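Local coordinates for DNA helicase assembly protein (Enterobacteria phage T4, PDB 1C1K) that loads the replicative helicase onto forked DNA covered by single-stranded DNA-binding protein during phage replication, recombination and repair, at residues G16-Q28 with W41-R53. Residues are numbered along the deposited sequence; the frame is centred on the assembly and turned at random.
Sequences GKSVYKLYLMIKQ and WCMRVSDAAYQKR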
ATOM      1  N   GLY A  16       1.626  10.773  23.304  1.00  2.00           N
ATOM      2  CA  GLY A  16       0.453  11.019  22.482  1.00  2.19           C
ATOM      3  C   GLY A  16       0.639  11.971  21.321  1.00  2.31           C
ATOM      4  O   GLY A  16       0.199  11.686  20.205  1.00  2.23           O
ATOM      5  N   LYS A  17       1.273  13.111  21.565  1.00  3.16           N
ATOM      6  CA  LYS A  17       1.480  14.058  20.479  1.00  4.22           C
ATOM      7  C   LYS A  17       2.388  13.447  19.412  1.00  4.12           C
ATOM      8  O   LYS A  17       2.216  13.699  18.218  1.00  3.28           O
ATOM      9  CB  LYS A  17       2.092  15.370  20.988  1.00  5.47           C
ATOM     10  CG  LYS A  17       2.333  16.368  19.853  1.00  8.95           C
ATOM     11  CD  LYS A  17       2.449  17.810  20.329  1.00 13.04           C
ATOM     12  CE  LYS A  17       2.691  18.734  19.139  1.00 16.04           C
ATOM     13  NZ  LYS A  17       3.503  19.940  19.495  1.00 20.58           N
ATOM     14  N   SER A  18       3.361  12.649  19.842  1.00  3.85           N
ATOM     15  CA  SER A  18       4.276  12.022  18.896  1.00  4.00           C
ATOM     16  C   SER A  18       3.534  11.016  18.026  1.00  3.82           C
ATOM     17  O   SER A  18       3.850  10.866  16.839  1.00  3.23           O
ATOM     18  CB  SER A  18       5.434  11.344  19.639  1.00  3.63           C
ATOM     19  OG  SER A  18       6.229  12.319  20.304  1.00  4.82           O
ATOM     20  N   VAL A  19       2.551  10.328  18.605  1.00  2.95           N
ATOM     21  CA  VAL A  19       1.763   9.365  17.841  1.00  2.56           C
ATOM     22  C   VAL A  19       0.977  10.153  16.788  1.00  3.36           C
ATOM     23  O   VAL A  19       0.860   9.731  15.636  1.00  3.07           O
ATOM     24  CB  VAL A  19       0.781   8.582  18.751  1.00  2.05           C
ATOM     25  CG1 VAL A  19      -0.168   7.739  17.906  1.00  2.40           C
ATOM     26  CG2 VAL A  19       1.559   7.683  19.693  1.00  2.00           C
ATOM     27  N   TYR A  20       0.451  11.309  17.182  1.00  2.00           N
ATOM     28  CA  TYR A  20      -0.297  12.138  16.250  1.00  3.03           C
ATOM     29  C   TYR A  20       0.611  12.584  15.103  1.00  3.05           C
ATOM     30  O   TYR A  20       0.200  12.568  13.947  1.00  3.14           O
ATOM     31  CB  TYR A  20      -0.867  13.369  16.955  1.00  2.99           C
ATOM     32  CG  TYR A  20      -1.302  14.463  15.991  1.00  4.88           C
ATOM     33  CD1 TYR A  20      -2.527  14.387  15.328  1.00  7.30           C
ATOM     34  CD2 TYR A  20      -0.488  15.574  15.753  1.00  5.04           C
ATOM     35  CE1 TYR A  20      -2.931  15.396  14.451  1.00  8.30           C
ATOM     36  CE2 TYR A  20      -0.880  16.580  14.885  1.00  7.61           C
ATOM     37  CZ  TYR A  20      -2.102  16.487  14.240  1.00  8.17           C
ATOM     38  OH  TYR A  20      -2.507  17.502  13.394  1.00  9.54           O
ATOM     39  N   LYS A  21       1.839  12.985  15.430  1.00  3.53           N
ATOM     40  CA  LYS A  21       2.802  13.427  14.419  1.00  3.96           C
ATOM     41  C   LYS A  21       3.115  12.297  13.447  1.00  4.25           C
ATOM     42  O   LYS A  21       3.230  12.519  12.235  1.00  4.67           O
ATOM     43  CB  LYS A  21       4.095  13.894  15.087  1.00  6.52           C
ATOM     44  CG  LYS A  21       3.953  15.204  15.848  1.00  9.52           C
ATOM     45  CD  LYS A  21       5.298  15.708  16.333  1.00 13.67           C
ATOM     46  CE  LYS A  21       5.138  16.996  17.119  1.00 17.50           C
ATOM     47  NZ  LYS A  21       6.340  17.290  17.956  1.00 22.40           N
ATOM     48  N   LEU A  22       3.271  11.088  13.979  1.00  3.21           N
ATOM     49  CA  LEU A  22       3.558   9.930  13.136  1.00  3.63           C
ATOM     50  C   LEU A  22       2.390   9.691  12.170  1.00  3.63           C
ATOM     51  O   LEU A  22       2.593   9.470  10.978  1.00  3.75           O
ATOM     52  CB  LEU A  22       3.789   8.686  13.999  1.00  3.87           C
ATOM     53  CG  LEU A  22       4.092   7.389  13.236  1.00  4.80           C
ATOM     54  CD1 LEU A  22       5.503   7.445  12.653  1.00  5.07           C
ATOM     55  CD2 LEU A  22       3.953   6.190  14.179  1.00  4.85           C
ATOM     56  N   TYR A  23       1.170   9.733  12.690  1.00  3.22           N
ATOM     57  CA  TYR A  23      -0.007   9.535  11.858  1.00  3.31           C
ATOM     58  C   TYR A  23      -0.068  10.583  10.747  1.00  4.56           C
ATOM     59  O   TYR A  23      -0.276  10.248   9.579  1.00  4.41           O
ATOM     60  CB  TYR A  23      -1.282   9.625  12.701  1.00  4.11           C
ATOM     61  CG  TYR A  23      -2.518   9.950  11.891  1.00  5.22           C
ATOM     62  CD1 TYR A  23      -3.027   9.045  10.962  1.00  7.62           C
ATOM     63  CD2 TYR A  23      -3.172  11.169  12.045  1.00  8.23           C
ATOM     64  CE1 TYR A  23      -4.162   9.352  10.205  1.00  9.60           C
ATOM     65  CE2 TYR A  23      -4.302  11.483  11.296  1.00  9.21           C
ATOM     66  CZ  TYR A  23      -4.789  10.572  10.380  1.00 10.60           C
ATOM     67  OH  TYR A  23      -5.904  10.888   9.634  1.00 14.70           O
ATOM     68  N   LEU A  24       0.111  11.849  11.118  1.00  4.59           N
ATOM     69  CA  LEU A  24       0.050  12.943  10.152  1.00  5.01           C
ATOM     70  C   LEU A  24       1.103  12.826   9.061  1.00  4.91           C
ATOM     71  O   LEU A  24       0.816  13.073   7.891  1.00  6.36           O
ATOM     72  CB  LEU A  24       0.189  14.300  10.858  1.00  6.53           C
ATOM     73  CG  LEU A  24      -0.351  15.492  10.053  1.00  8.45           C
ATOM     74  CD1 LEU A  24      -1.842  15.328   9.817  1.00 11.07           C
ATOM     75  CD2 LEU A  24      -0.091  16.790  10.805  1.00  8.97           C
ATOM     76  N   MET A  25       2.322  12.459   9.433  1.00  5.10           N
ATOM     77  CA  MET A  25       3.376  12.321   8.441  1.00  5.29           C
ATOM     78  C   MET A  25       3.068  11.173   7.483  1.00  5.22           C
ATOM     79  O   MET A  25       3.290  11.299   6.288  1.00  4.75           O
ATOM     80  CB  MET A  25       4.733  12.120   9.120  1.00  7.24           C
ATOM     81  CG  MET A  25       4.998  10.736   9.685  1.00  9.74           C
ATOM     82  SD  MET A  25       6.725  10.579  10.226  1.00 14.48           S
ATOM     83  CE  MET A  25       7.534  11.621   9.053  1.00  4.18           C
ATOM     84  N   ILE A  26       2.543  10.063   7.997  1.00  4.06           N
ATOM     85  CA  ILE A  26       2.218   8.933   7.132  1.00  4.51           C
ATOM     86  C   ILE A  26       1.004   9.267   6.268  1.00  4.80           C
ATOM     87  O   ILE A  26       0.934   8.878   5.102  1.00  5.11           O
ATOM     88  CB  ILE A  26       1.964   7.645   7.966  1.00  3.96           C
ATOM     89  CG1 ILE A  26       3.274   7.223   8.640  1.00  4.82           C
ATOM     90  CG2 ILE A  26       1.441   6.505   7.060  1.00  5.26           C
ATOM     91  CD1 ILE A  26       3.125   6.135   9.699  1.00  5.53           C
ATOM     92  N   LYS A  27       0.059  10.010   6.832  1.00  4.76           N
ATOM     93  CA  LYS A  27      -1.134  10.404   6.092  1.00  6.48           C
ATOM     94  C   LYS A  27      -0.736  11.277   4.905  1.00  6.87           C
ATOM     95  O   LYS A  27      -1.196  11.069   3.782  1.00  6.69           O
ATOM     96  CB  LYS A  27      -2.091  11.183   6.997  1.00  7.92           C
ATOM     97  CG  LYS A  27      -3.400  11.581   6.326  1.00  9.93           C
ATOM     98  CD  LYS A  27      -4.141  12.612   7.164  1.00 13.28           C
ATOM     99  CE  LYS A  27      -5.525  12.881   6.610  1.00 15.47           C
ATOM    100  NZ  LYS A  27      -5.995  14.231   7.017  1.00 20.99           N
ATOM    101  N   GLN A  28       0.131  12.249   5.154  1.00  7.47           N
ATOM    102  CA  GLN A  28       0.567  13.144   4.093  1.00  7.24           C
ATOM    103  C   GLN A  28       1.401  12.389   3.062  1.00  7.33           C
ATOM    104  O   GLN A  28       1.326  12.658   1.866  1.00  6.05           O
ATOM    105  CB  GLN A  28       1.350  14.309   4.697  1.00 10.83           C
ATOM    106  CG  GLN A  28       0.451  15.249   5.490  1.00 15.98           C
ATOM    107  CD  GLN A  28       1.220  16.262   6.306  1.00 21.16           C
ATOM    108  OE1 GLN A  28       0.668  16.899   7.212  1.00 25.63           O
ATOM    109  NE2 GLN A  28       2.502  16.424   5.995  1.00 23.61           N
ATOM    110  N   TRP A  41      11.469   9.714   8.397  1.00 10.58           N
ATOM    111  CA  TRP A  41      10.368   9.626   9.359  1.00 10.62           C
ATOM    112  C   TRP A  41      10.311  10.724  10.425  1.00 11.23           C
ATOM    113  O   TRP A  41       9.931  10.486  11.578  1.00 10.72           O
ATOM    114  CB  TRP A  41      10.377   8.250  10.027  1.00 10.42           C
ATOM    115  CG  TRP A  41      10.268   7.135   9.037  1.00  9.58           C
ATOM    116  CD1 TRP A  41      11.288   6.563   8.334  1.00  9.12           C
ATOM    117  CD2 TRP A  41       9.072   6.447   8.642  1.00  9.31           C
ATOM    118  NE1 TRP A  41      10.804   5.560   7.526  1.00  9.62           N
ATOM    119  CE2 TRP A  41       9.448   5.468   7.695  1.00  9.21           C
ATOM    120  CE3 TRP A  41       7.719   6.563   8.995  1.00  9.06           C
ATOM    121  CZ2 TRP A  41       8.518   4.606   7.097  1.00 10.54           C
ATOM    122  CZ3 TRP A  41       6.795   5.707   8.400  1.00 10.24           C
ATOM    123  CH2 TRP A  41       7.202   4.742   7.462  1.00 10.71           C
ATOM    124  N   CYS A  42      10.681  11.930  10.018  1.00 11.68           N
ATOM    125  CA  CYS A  42      10.649  13.088  10.894  1.00 12.84           C
ATOM    126  C   CYS A  42       9.857  14.152  10.167  1.00 12.47           C
ATOM    127  O   CYS A  42       9.965  14.289   8.950  1.00 12.52           O
ATOM    128  CB  CYS A  42      12.056  13.619  11.148  1.00 13.90           C
ATOM    129  SG  CYS A  42      13.085  12.548  12.142  1.00 18.95           S
ATOM    130  N   MET A  43       9.054  14.900  10.905  1.00 12.63           N
ATOM    131  CA  MET A  43       8.276  15.970  10.301  1.00 12.49           C
ATOM    132  C   MET A  43       7.793  16.899  11.391  1.00 13.65           C
ATOM    133  O   MET A  43       7.452  16.463  12.492  1.00 14.37           O
ATOM    134  CB  MET A  43       7.076  15.415   9.525  1.00 12.78           C
ATOM    135  CG  MET A  43       6.376  16.458   8.645  1.00 11.25           C
ATOM    136  SD  MET A  43       4.923  15.832   7.745  1.00 13.67           S
ATOM    137  CE  MET A  43       3.701  15.911   9.041  1.00  6.96           C
ATOM    138  N   ARG A  44       7.796  18.189  11.092  1.00 12.54           N
ATOM    139  CA  ARG A  44       7.328  19.171  12.049  1.00 14.72           C
ATOM    140  C   ARG A  44       5.849  19.352  11.745  1.00 14.22           C
ATOM    141  O   ARG A  44       5.432  19.229  10.593  1.00 13.81           O
ATOM    142  CB  ARG A  44       8.075  20.491  11.863  1.00 16.23           C
ATOM    143  CG  ARG A  44       8.985  20.849  13.025  1.00 21.03           C
ATOM    144  CD  ARG A  44      10.227  21.584  12.557  1.00 23.73           C
ATOM    145  NE  ARG A  44      11.109  20.719  11.779  1.00 28.50           N
ATOM    146  CZ  ARG A  44      12.366  21.020  11.464  1.00 29.13           C
ATOM    147  NH1 ARG A  44      12.899  22.170  11.863  1.00 29.24           N
ATOM    148  NH2 ARG A  44      13.093  20.168  10.749  1.00 30.15           N
ATOM    149  N   VAL A  45       5.053  19.620  12.773  1.00 13.39           N
ATOM    150  CA  VAL A  45       3.623  19.815  12.574  1.00 13.48           C
ATOM    151  C   VAL A  45       3.153  21.086  13.270  1.00 12.84           C
ATOM    152  O   VAL A  45       3.855  21.637  14.112  1.00 14.12           O
ATOM    153  CB  VAL A  45       2.815  18.622  13.126  1.00 12.53           C
ATOM    154  CG1 VAL A  45       3.412  17.317  12.625  1.00 12.73           C
ATOM    155  CG2 VAL A  45       2.815  18.653  14.650  1.00 14.76           C
ATOM    156  N   SER A  46       1.960  21.546  12.912  1.00 12.71           N
ATOM    157  CA  SER A  46       1.387  22.742  13.516  1.00 12.18           C
ATOM    158  C   SER A  46       0.716  22.368  14.841  1.00 13.23           C
ATOM    159  O   SER A  46      -0.233  21.574  14.867  1.00 11.57           O
ATOM    160  CB  SER A  46       0.357  23.363  12.570  1.00 11.84           C
ATOM    161  OG  SER A  46      -0.566  24.174  13.277  1.00 10.75           O
ATOM    162  N   ASP A  47       1.211  22.930  15.939  1.00 12.32           N
ATOM    163  CA  ASP A  47       0.635  22.637  17.245  1.00 12.89           C
ATOM    164  C   ASP A  47      -0.797  23.137  17.302  1.00 11.75           C
ATOM    165  O   ASP A  47      -1.659  22.511  17.917  1.00 11.86           O
ATOM    166  CB  ASP A  47       1.446  23.293  18.365  1.00 16.15           C
ATOM    167  CG  ASP A  47       0.951  22.897  19.750  1.00 20.42           C
ATOM    168  OD1 ASP A  47       0.542  23.794  20.527  1.00 21.82           O
ATOM    169  OD2 ASP A  47       0.972  21.682  20.059  1.00 21.37           O
ATOM    170  N   ALA A  48      -1.053  24.273  16.662  1.00 10.15           N
ATOM    171  CA  ALA A  48      -2.394  24.838  16.653  1.00 10.22           C
ATOM    172  C   ALA A  48      -3.380  23.837  16.044  1.00 10.91           C
ATOM    173  O   ALA A  48      -4.499  23.668  16.541  1.00 11.10           O
ATOM    174  CB  ALA A  48      -2.406  26.146  15.862  1.00 10.37           C
ATOM    175  N   ALA A  49      -2.961  23.173  14.966  1.00 10.53           N
ATOM    176  CA  ALA A  49      -3.811  22.189  14.302  1.00  9.50           C
ATOM    177  C   ALA A  49      -4.056  20.996  15.217  1.00  9.32           C
ATOM    178  O   ALA A  49      -5.173  20.493  15.299  1.00  8.47           O
ATOM    179  CB  ALA A  49      -3.164  21.723  13.005  1.00 10.99           C
ATOM    180  N   TYR A  50      -3.008  20.545  15.899  1.00  8.18           N
ATOM    181  CA  TYR A  50      -3.138  19.413  16.814  1.00  8.27           C
ATOM    182  C   TYR A  50      -4.088  19.764  17.960  1.00  8.83           C
ATOM    183  O   TYR A  50      -4.966  18.978  18.315  1.00  8.75           O
ATOM    184  CB  TYR A  50      -1.765  19.023  17.377  1.00  7.56           C
ATOM    185  CG  TYR A  50      -1.823  18.090  18.575  1.00  7.36           C
ATOM    186  CD1 TYR A  50      -2.269  16.775  18.441  1.00  6.80           C
ATOM    187  CD2 TYR A  50      -1.431  18.527  19.842  1.00  7.77           C
ATOM    188  CE1 TYR A  50      -2.322  15.917  19.540  1.00  6.99           C
ATOM    189  CE2 TYR A  50      -1.479  17.684  20.946  1.00  7.52           C
ATOM    190  CZ  TYR A  50      -1.925  16.378  20.791  1.00  8.94           C
ATOM    191  OH  TYR A  50      -1.962  15.540  21.886  1.00  9.37           O
ATOM    192  N   GLN A  51      -3.920  20.951  18.535  1.00  8.54           N
ATOM    193  CA  GLN A  51      -4.776  21.360  19.640  1.00  9.45           C
ATOM    194  C   GLN A  51      -6.236  21.490  19.219  1.00 10.02           C
ATOM    195  O   GLN A  51      -7.144  21.296  20.027  1.00 10.02           O
ATOM    196  CB  GLN A  51      -4.269  22.673  20.240  1.00  9.95           C
ATOM    197  CG  GLN A  51      -3.059  22.480  21.148  1.00  9.64           C
ATOM    198  CD  GLN A  51      -3.409  21.742  22.435  1.00 12.95           C
ATOM    199  OE1 GLN A  51      -4.519  21.871  22.954  1.00 15.65           O
ATOM    200  NE2 GLN A  51      -2.461  20.968  22.953  1.00 12.09           N
ATOM    201  N   LYS A  52      -6.464  21.806  17.950  1.00  9.41           N
ATOM    202  CA  LYS A  52      -7.823  21.938  17.443  1.00 11.58           C
ATOM    203  C   LYS A  52      -8.523  20.581  17.317  1.00  9.94           C
ATOM    204  O   LYS A  52      -9.747  20.522  17.236  1.00 11.33           O
ATOM    205  CB  LYS A  52      -7.816  22.634  16.076  1.00 14.98           C
ATOM    206  CG  LYS A  52      -8.270  24.085  16.120  1.00 19.01           C
ATOM    207  CD  LYS A  52      -7.858  24.837  14.862  1.00 22.23           C
ATOM    208  CE  LYS A  52      -7.797  26.339  15.106  1.00 24.08           C
ATOM    209  NZ  LYS A  52      -7.103  26.686  16.387  1.00 26.07           N
ATOM    210  N   ARG A  53      -7.748  19.499  17.294  1.00  9.49           N
ATOM    211  CA  ARG A  53      -8.309  18.150  17.171  1.00  9.72           C
ATOM    212  C   ARG A  53      -9.269  17.835  18.314  1.00  8.46           C
ATOM    213  O   ARG A  53      -8.982  18.131  19.470  1.00  9.05           O
ATOM    214  CB  ARG A  53      -7.195  17.097  17.178  1.00 10.67           C
ATOM    215  CG  ARG A  53      -6.178  17.205  16.041  1.00 13.38           C
ATOM    216  CD  ARG A  53      -6.763  16.769  14.714  1.00 13.69           C
ATOM    217  NE  ARG A  53      -7.168  15.362  14.693  1.00 15.71           N
ATOM    218  CZ  ARG A  53      -6.904  14.527  13.693  1.00 17.44           C
ATOM    219  NH1 ARG A  53      -6.231  14.951  12.628  1.00 18.99           N
ATOM    220  NH2 ARG A  53      -7.323  13.273  13.746  1.00 17.82           N
TER
HETATM  221  O   HOH W   1       4.612  20.731  17.219  1.00 27.73           O
HETATM  222  O   HOH W   2      -0.719  19.500  13.083  1.00 10.28           O
HETATM  223  O   HOH W   3      -4.409  17.504  11.523  1.00 20.98           O
HETATM  224  O   HOH W   4       6.908  19.431  15.570  1.00 30.86           O
HETATM  225  O   HOH W   5      -7.749  12.063  11.064  1.00 16.91           O
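Y20 and Y50 form the aromatic centre: Y50 CD1 sits over one face of the Y20 ring, 3.4 Å from Y20 CD2, with the planes inclined at 46°. K17 lies over a face of the Y50 ring, its CG making a CH-pi contact. The K17 chain runs on past the ring, and NZ comes to D47 OD2 at 3.1 Å, a salt bridge in which the ammonium lies above the carboxylate plane. R53 turns a guanidinium face to Y20 CE1, its plane nearly perpendicular to the ring.

Apolar packing continues along the loop 41-46. V45 sets CG1 4.0 Å from L24 CD2 and CG2 against the aliphatic part of K21. M43 bends at its last torsion (chi3 81°) to put CE against L24 and the M25 backbone, while Q28 NE2 lies 3.0 Å from M43 SD. M25, its CG between the backbone N and the carbonyl carbon, sends CE to 3.2 Å from W41 C, against the W41-C42 peptide, with SD near the W41 ring. That ring meets I26 CG1 at its edge, W41 CZ3 being 3.8 Å away.

Water completes the polar side. Y20 OH is held by two waters, one bound to S46 O, the other weakly to R53 NH1; a further water joins Y23 OH to R53 NH2, whose salt-bridge partner is D55.

S46 OG N-caps helix 47-52 by accepting from A49 N. This short capped helix and the loop before it pack across one long helix, at 106° between helices, in the N-terminal part of a largely alpha-helical two-domain fold.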